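Local coordinates for GTP-binding protein (Sulfolobus solfataricus P2, PDB 2QTF) that hydrolyses GTP with specificity for that nucleotide, uses magnesium as cofactor and associates with the 50S ribosomal subunit, at residues A[18-23]-A[59-64]; A[276-281]-A[317-322]. One frame throughout, in Å; residues are numbered along the deposited sequence.

Interaction 1 of 2, residues A[18-23]-A[59-64]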
loop_
_atom_site.group_PDB
_atom_site.type_symbol
_atom_site.label_atom_id
_atom_site.label_comp_id
_atom_site.label_asym_id
_atom_site.label_seq_id
_atom_site.Cartn_x
_atom_site.Cartn_y
_atom_site.Cartn_z
ATOM N N ALA A 18 4.384 -2.069 -7.997
ATOM C CA ALA A 18 3.606 -0.992 -7.327
ATOM C C ALA A 18 3.670 -1.210 -5.811
ATOM O O ALA A 18 3.810 -0.267 -5.085
ATOM C CB ALA A 18 2.104 -1.024 -7.879
ATOM N N LEU A 19 3.661 -2.448 -5.307
ATOM C CA LEU A 19 3.978 -2.698 -3.837
ATOM C C LEU A 19 5.411 -2.245 -3.391
ATOM O O LEU A 19 5.626 -1.642 -2.308
ATOM C CB LEU A 19 3.746 -4.150 -3.504
ATOM C CG LEU A 19 2.293 -4.615 -3.695
ATOM C CD1 LEU A 19 2.170 -6.107 -3.660
ATOM C CD2 LEU A 19 1.340 -3.944 -2.565
ATOM N N VAL A 20 6.431 -2.610 -4.175
ATOM C CA VAL A 20 7.789 -2.215 -3.812
ATOM C C VAL A 20 7.921 -0.697 -3.807
ATOM O O VAL A 20 8.610 -0.145 -2.914
ATOM C CB VAL A 20 8.814 -2.878 -4.808
ATOM C CG1 VAL A 20 10.258 -2.296 -4.654
ATOM C CG2 VAL A 20 8.748 -4.381 -4.611
ATOM N N GLU A 21 7.311 -0.029 -4.798
ATOM C CA GLU A 21 7.403 1.446 -4.786
ATOM C C GLU A 21 6.579 1.986 -3.551
ATOM O O GLU A 21 6.982 2.952 -2.916
ATOM C CB GLU A 21 6.944 2.046 -6.133
ATOM C CG GLU A 21 7.823 1.515 -7.290
ATOM C CD GLU A 21 7.365 2.040 -8.668
ATOM O OE1 GLU A 21 6.184 2.442 -8.827
ATOM O OE2 GLU A 21 8.183 2.059 -9.598
ATOM N N GLY A 22 5.536 1.274 -3.103
ATOM C CA GLY A 22 4.783 1.770 -1.873
ATOM C C GLY A 22 5.589 1.585 -0.574
ATOM O O GLY A 22 5.261 2.091 0.515
ATOM N N ALA A 23 6.633 0.771 -0.658
ATOM C CA ALA A 23 7.579 0.612 0.398
ATOM C C ALA A 23 8.812 1.529 0.205
ATOM O O ALA A 23 9.802 1.273 0.862
ATOM C CB ALA A 23 8.022 -0.929 0.538
ATOM N N THR A 59 18.871 -3.609 -1.610
ATOM C CA THR A 59 17.919 -4.564 -1.034
ATOM C C THR A 59 17.491 -5.632 -2.035
ATOM O O THR A 59 17.211 -5.336 -3.198
ATOM C CB THR A 59 16.603 -3.804 -0.517
ATOM O OG1 THR A 59 17.005 -2.785 0.426
ATOM C CG2 THR A 59 15.504 -4.762 0.073
ATOM N N LEU A 60 17.406 -6.865 -1.536
ATOM C CA LEU A 60 16.845 -7.966 -2.356
ATOM C C LEU A 60 15.375 -8.183 -1.976
ATOM O O LEU A 60 15.075 -8.294 -0.827
ATOM C CB LEU A 60 17.621 -9.247 -2.065
ATOM C CG LEU A 60 17.116 -10.539 -2.680
ATOM C CD1 LEU A 60 16.963 -10.402 -4.199
ATOM C CD2 LEU A 60 18.093 -11.727 -2.250
ATOM N N ILE A 61 14.469 -8.181 -2.955
ATOM C CA ILE A 61 13.082 -8.428 -2.645
ATOM C C ILE A 61 12.593 -9.633 -3.446
ATOM O O ILE A 61 12.734 -9.647 -4.665
ATOM C CB ILE A 61 12.179 -7.150 -2.942
ATOM C CG1 ILE A 61 12.701 -5.963 -2.091
ATOM C CG2 ILE A 61 10.673 -7.450 -2.598
ATOM C CD1 ILE A 61 12.036 -4.616 -2.481
ATOM N N ILE A 62 12.052 -10.621 -2.745
ATOM C CA ILE A 62 11.546 -11.832 -3.397
ATOM C C ILE A 62 10.041 -11.877 -3.195
ATOM O O ILE A 62 9.544 -11.900 -2.078
ATOM C CB ILE A 62 12.292 -13.062 -2.872
ATOM C CG1 ILE A 62 13.828 -12.984 -3.294
ATOM C CG2 ILE A 62 11.623 -14.318 -3.443
ATOM C CD1 ILE A 62 14.690 -13.901 -2.440
ATOM N N PHE A 63 9.288 -11.799 -4.281
ATOM C CA PHE A 63 7.866 -11.785 -4.122
ATOM C C PHE A 63 7.303 -13.188 -3.966
ATOM O O PHE A 63 6.618 -13.633 -4.849
ATOM C CB PHE A 63 7.201 -10.987 -5.264
ATOM C CG PHE A 63 5.836 -10.448 -4.896
ATOM C CD1 PHE A 63 5.685 -9.409 -3.961
ATOM C CD2 PHE A 63 4.680 -11.039 -5.435
ATOM C CE1 PHE A 63 4.371 -8.944 -3.632
ATOM C CE2 PHE A 63 3.387 -10.574 -5.141
ATOM C CZ PHE A 63 3.222 -9.533 -4.252
ATOM N N GLU A 64 7.555 -13.831 -2.827
ATOM C CA GLU A 64 7.092 -15.175 -2.491
ATOM C C GLU A 64 7.214 -15.219 -0.991
ATOM O O GLU A 64 7.862 -14.349 -0.403
ATOM C CB GLU A 64 8.094 -16.227 -3.035
ATOM C CG GLU A 64 7.510 -17.248 -4.021
ATOM C CD GLU A 64 6.239 -17.965 -3.549
ATOM O OE1 GLU A 64 5.550 -18.528 -4.442
ATOM O OE2 GLU A 64 5.909 -17.971 -2.323
#
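Val20 points from the helix toward the strand, and with CG1 anti to its backbone N (chi1 169°) and CG2 anti to the carbonyl carbon both methyls face Ile61, whose own CG1 arm is extended (chi2 171°) and sends CD1 out to meet them. The two side chains reach toward each other tip to tip: Ile61 CD1 lies 3.6 Å from Val20 CG1 and 3.9 Å from Val20 CG2, entering between the branches of the valine. Ile61 CG2 adds a looser contact, 4.1 Å from Val20 CG2.

One residue earlier on the helix, Leu19 crosses Phe63 at about a right angle. Its CD1 methyl approaches the CE1-CZ side of the ring obliquely, 3.6 Å from both Phe63 CE1 and Phe63 CZ. Phe63 is the centre of an inverse gamma turn just beyond the end of strand 59-62, and from that bend its ring reaches back to the helix. No hydrogen bond joins the segments; the contact is entirely apolar and all four touching residues are buried.

This is helix-on-sheet packing in the N-terminal region of HflX. Helix 13-22 is the crossover helix of a beta-alpha-beta unit linking the adjacent parallel strands 2-7 and 25-31, and Val20 also touches Leu6, Tyr25 and Val27 of those strands. Leu19 meets Ile237 and lies about 4 Å, side chain to side chain, from Thr188, an inferred GTP-binding residue. Strand 59-62 pairs with strands 2-7 and 82-84, while helix 86-97 packs beside helix 13-22 through Leu89 and Ile93.

Interaction 2 of 2, residues A[276-281]-A[317-322]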
loop_
_atom_site.group_PDB
_atom_site.type_symbol
_atom_site.label_atom_id
_atom_site.label_comp_id
_atom_site.label_asym_id
_atom_site.label_seq_id
_atom_site.Cartn_x
_atom_site.Cartn_y
_atom_site.Cartn_z
ATOM N N GLU A 276 -16.772 -4.819 -9.505
ATOM C CA GLU A 276 -16.186 -5.621 -8.405
ATOM C C GLU A 276 -15.249 -4.745 -7.588
ATOM O O GLU A 276 -15.236 -4.807 -6.369
ATOM C CB GLU A 276 -15.334 -6.780 -8.977
ATOM C CG GLU A 276 -16.142 -7.886 -9.754
ATOM C CD GLU A 276 -15.163 -9.001 -10.319
ATOM O OE1 GLU A 276 -14.050 -9.119 -9.698
ATOM O OE2 GLU A 276 -15.476 -9.737 -11.365
ATOM N N THR A 277 -14.396 -3.977 -8.253
ATOM C CA THR A 277 -13.431 -3.111 -7.475
ATOM C C THR A 277 -14.165 -2.095 -6.568
ATOM O O THR A 277 -13.836 -1.864 -5.393
ATOM C CB THR A 277 -12.448 -2.439 -8.455
ATOM O OG1 THR A 277 -11.834 -3.499 -9.177
ATOM C CG2 THR A 277 -11.299 -1.745 -7.713
ATOM N N LEU A 278 -15.193 -1.481 -7.127
ATOM C CA LEU A 278 -16.050 -0.582 -6.344
ATOM C C LEU A 278 -16.776 -1.272 -5.299
ATOM O O LEU A 278 -16.860 -0.810 -4.190
ATOM C CB LEU A 278 -17.067 0.169 -7.262
ATOM C CG LEU A 278 -16.618 1.370 -8.105
ATOM C CD1 LEU A 278 -17.799 1.730 -8.951
ATOM C CD2 LEU A 278 -16.329 2.608 -7.207
ATOM N N GLN A 279 -17.383 -2.408 -5.612
ATOM C CA GLN A 279 -18.049 -3.099 -4.509
ATOM C C GLN A 279 -17.070 -3.498 -3.406
ATOM O O GLN A 279 -17.396 -3.300 -2.258
ATOM C CB GLN A 279 -18.882 -4.341 -5.005
ATOM C CG GLN A 279 -20.155 -3.962 -5.755
ATOM C CD GLN A 279 -20.631 -5.105 -6.603
ATOM O OE1 GLN A 279 -19.826 -6.008 -6.950
ATOM N NE2 GLN A 279 -21.945 -5.061 -6.991
ATOM N N SER A 280 -15.890 -4.010 -3.714
ATOM C CA SER A 280 -14.935 -4.299 -2.572
ATOM C C SER A 280 -14.446 -3.061 -1.892
ATOM O O SER A 280 -14.204 -3.097 -0.706
ATOM C CB SER A 280 -13.597 -5.032 -2.984
ATOM O OG SER A 280 -13.934 -6.056 -3.919
ATOM N N SER A 281 -14.125 -1.999 -2.664
ATOM C CA SER A 281 -13.596 -0.728 -2.018
ATOM C C SER A 281 -14.557 -0.282 -0.950
ATOM O O SER A 281 -14.165 0.033 0.205
ATOM C CB SER A 281 -13.401 0.389 -3.066
ATOM O OG SER A 281 -12.434 -0.016 -4.006
ATOM N N GLU A 317 -20.454 6.422 -11.132
ATOM C CA GLU A 317 -21.199 7.336 -10.324
ATOM C C GLU A 317 -22.479 6.691 -9.796
ATOM O O GLU A 317 -22.779 6.821 -8.630
ATOM C CB GLU A 317 -21.576 8.612 -11.132
ATOM C CG GLU A 317 -22.310 9.511 -10.203
ATOM C CD GLU A 317 -22.648 10.866 -10.802
ATOM O OE1 GLU A 317 -21.687 11.601 -11.123
ATOM O OE2 GLU A 317 -23.875 11.188 -10.916
ATOM N N LYS A 318 -23.247 6.018 -10.664
ATOM C CA LYS A 318 -24.505 5.336 -10.178
ATOM C C LYS A 318 -24.178 4.303 -9.110
ATOM O O LYS A 318 -24.797 4.273 -8.031
ATOM C CB LYS A 318 -25.194 4.676 -11.377
ATOM C CG LYS A 318 -25.834 5.773 -12.335
ATOM C CD LYS A 318 -26.331 5.198 -13.740
ATOM C CE LYS A 318 -27.624 5.947 -14.165
ATOM N NZ LYS A 318 -28.556 4.937 -14.832
ATOM N N LEU A 319 -23.145 3.482 -9.343
ATOM C CA LEU A 319 -22.869 2.407 -8.351
ATOM C C LEU A 319 -22.347 2.939 -7.023
ATOM O O LEU A 319 -22.770 2.496 -5.907
ATOM C CB LEU A 319 -22.002 1.307 -8.967
ATOM C CG LEU A 319 -21.637 0.037 -8.152
ATOM C CD1 LEU A 319 -22.899 -0.711 -7.577
ATOM C CD2 LEU A 319 -20.725 -0.891 -8.894
ATOM N N SER A 320 -21.433 3.927 -7.096
ATOM C CA SER A 320 -20.879 4.511 -5.884
ATOM C C SER A 320 -22.010 5.074 -5.000
ATOM O O SER A 320 -22.026 4.896 -3.750
ATOM C CB SER A 320 -19.850 5.626 -6.261
ATOM O OG SER A 320 -18.773 5.050 -7.076
ATOM N N LYS A 321 -22.976 5.762 -5.630
ATOM C CA LYS A 321 -24.077 6.348 -4.810
ATOM C C LYS A 321 -25.039 5.274 -4.346
ATOM O O LYS A 321 -25.678 5.443 -3.282
ATOM C CB LYS A 321 -24.871 7.443 -5.562
ATOM C CG LYS A 321 -24.048 8.726 -5.769
ATOM C CD LYS A 321 -24.633 9.724 -6.837
ATOM C CE LYS A 321 -23.845 11.031 -6.804
ATOM N NZ LYS A 321 -24.338 12.055 -7.811
ATOM N N GLU A 322 -25.154 4.182 -5.094
ATOM C CA GLU A 322 -25.890 3.047 -4.518
ATOM C C GLU A 322 -25.208 2.429 -3.290
ATOM O O GLU A 322 -25.890 1.930 -2.380
ATOM C CB GLU A 322 -26.110 1.968 -5.547
ATOM C CG GLU A 322 -27.177 2.374 -6.541
ATOM C CD GLU A 322 -27.404 1.291 -7.582
ATOM O OE1 GLU A 322 -28.076 1.572 -8.619
ATOM O OE2 GLU A 322 -26.890 0.164 -7.363
#
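Leu278 and Gln279 meet Leu319 and Ser320 without any aromatic ring; the flat group with a partner on each face is the peptide carbonyl of Thr277, within helix 271-288. Ser281 N and Ser281 OG approach Thr277 O from opposite faces of its plane. The hydroxyl, 2.7 Å from Thr277 O, donates from a position 41° out of the plane, so two bonds from Ser281 grip the one oxygen, Thr277 O.

The setting is the P-loop GTPase fold of the HflX G domain. Helices 271-288 and 309-323 follow consecutive strands of its sheet in two successive beta-alpha-beta crossovers and run nearly parallel, with a crossing angle of -23° and local axes 10.2 Å apart. Between them Leu278 and Leu319 slide past each other in opposite directions. Leu319 has CG anti to its backbone N (chi1 -177°), which carries CD2 across to lie 3.9 Å from Leu278 CD1, with Leu278 CB close behind. Toward the exposed side, the aliphatic CG of Gln279 approaches the same Leu319 methyl at 4.4 Å.

Leu319 also rests on Ile275, and Leu278 reaches down to Ile265 on strand 260-266, while Ser320 touches Ile327 of strand 327-332, so the helix pair is seated on the sheet. Elsewhere on helix 309-323, Lys321 NZ forms a salt bridge with Glu317 OE2, one turn back, at 3.3 Å; as a hydrogen bond it is weak. Ser320 OG hydrogen-bonds to Val316 O, and the same oxygen packs against the methyl Leu278 CD2 at 3.5 Å.

In the fold
Both interactions are side-chain packings without a hydrogen bond across them, but they belong to different parts of the chain, with centres about 29 Å apart and on opposite sides of the chain's centre. Interaction 1 is a core contact between a helix and a strand of the N-terminal parallel sheet, wholly buried, with an aromatic ring among its partners. Interaction 2 joins two neighbouring helices on the G-domain sheet and is only partly buried; a buried serine hydroxyl and the aliphatic part of an exposed glutamine share the interface with two leucines. The two have no element in common, and their nearest atoms remain about 13 Å apart.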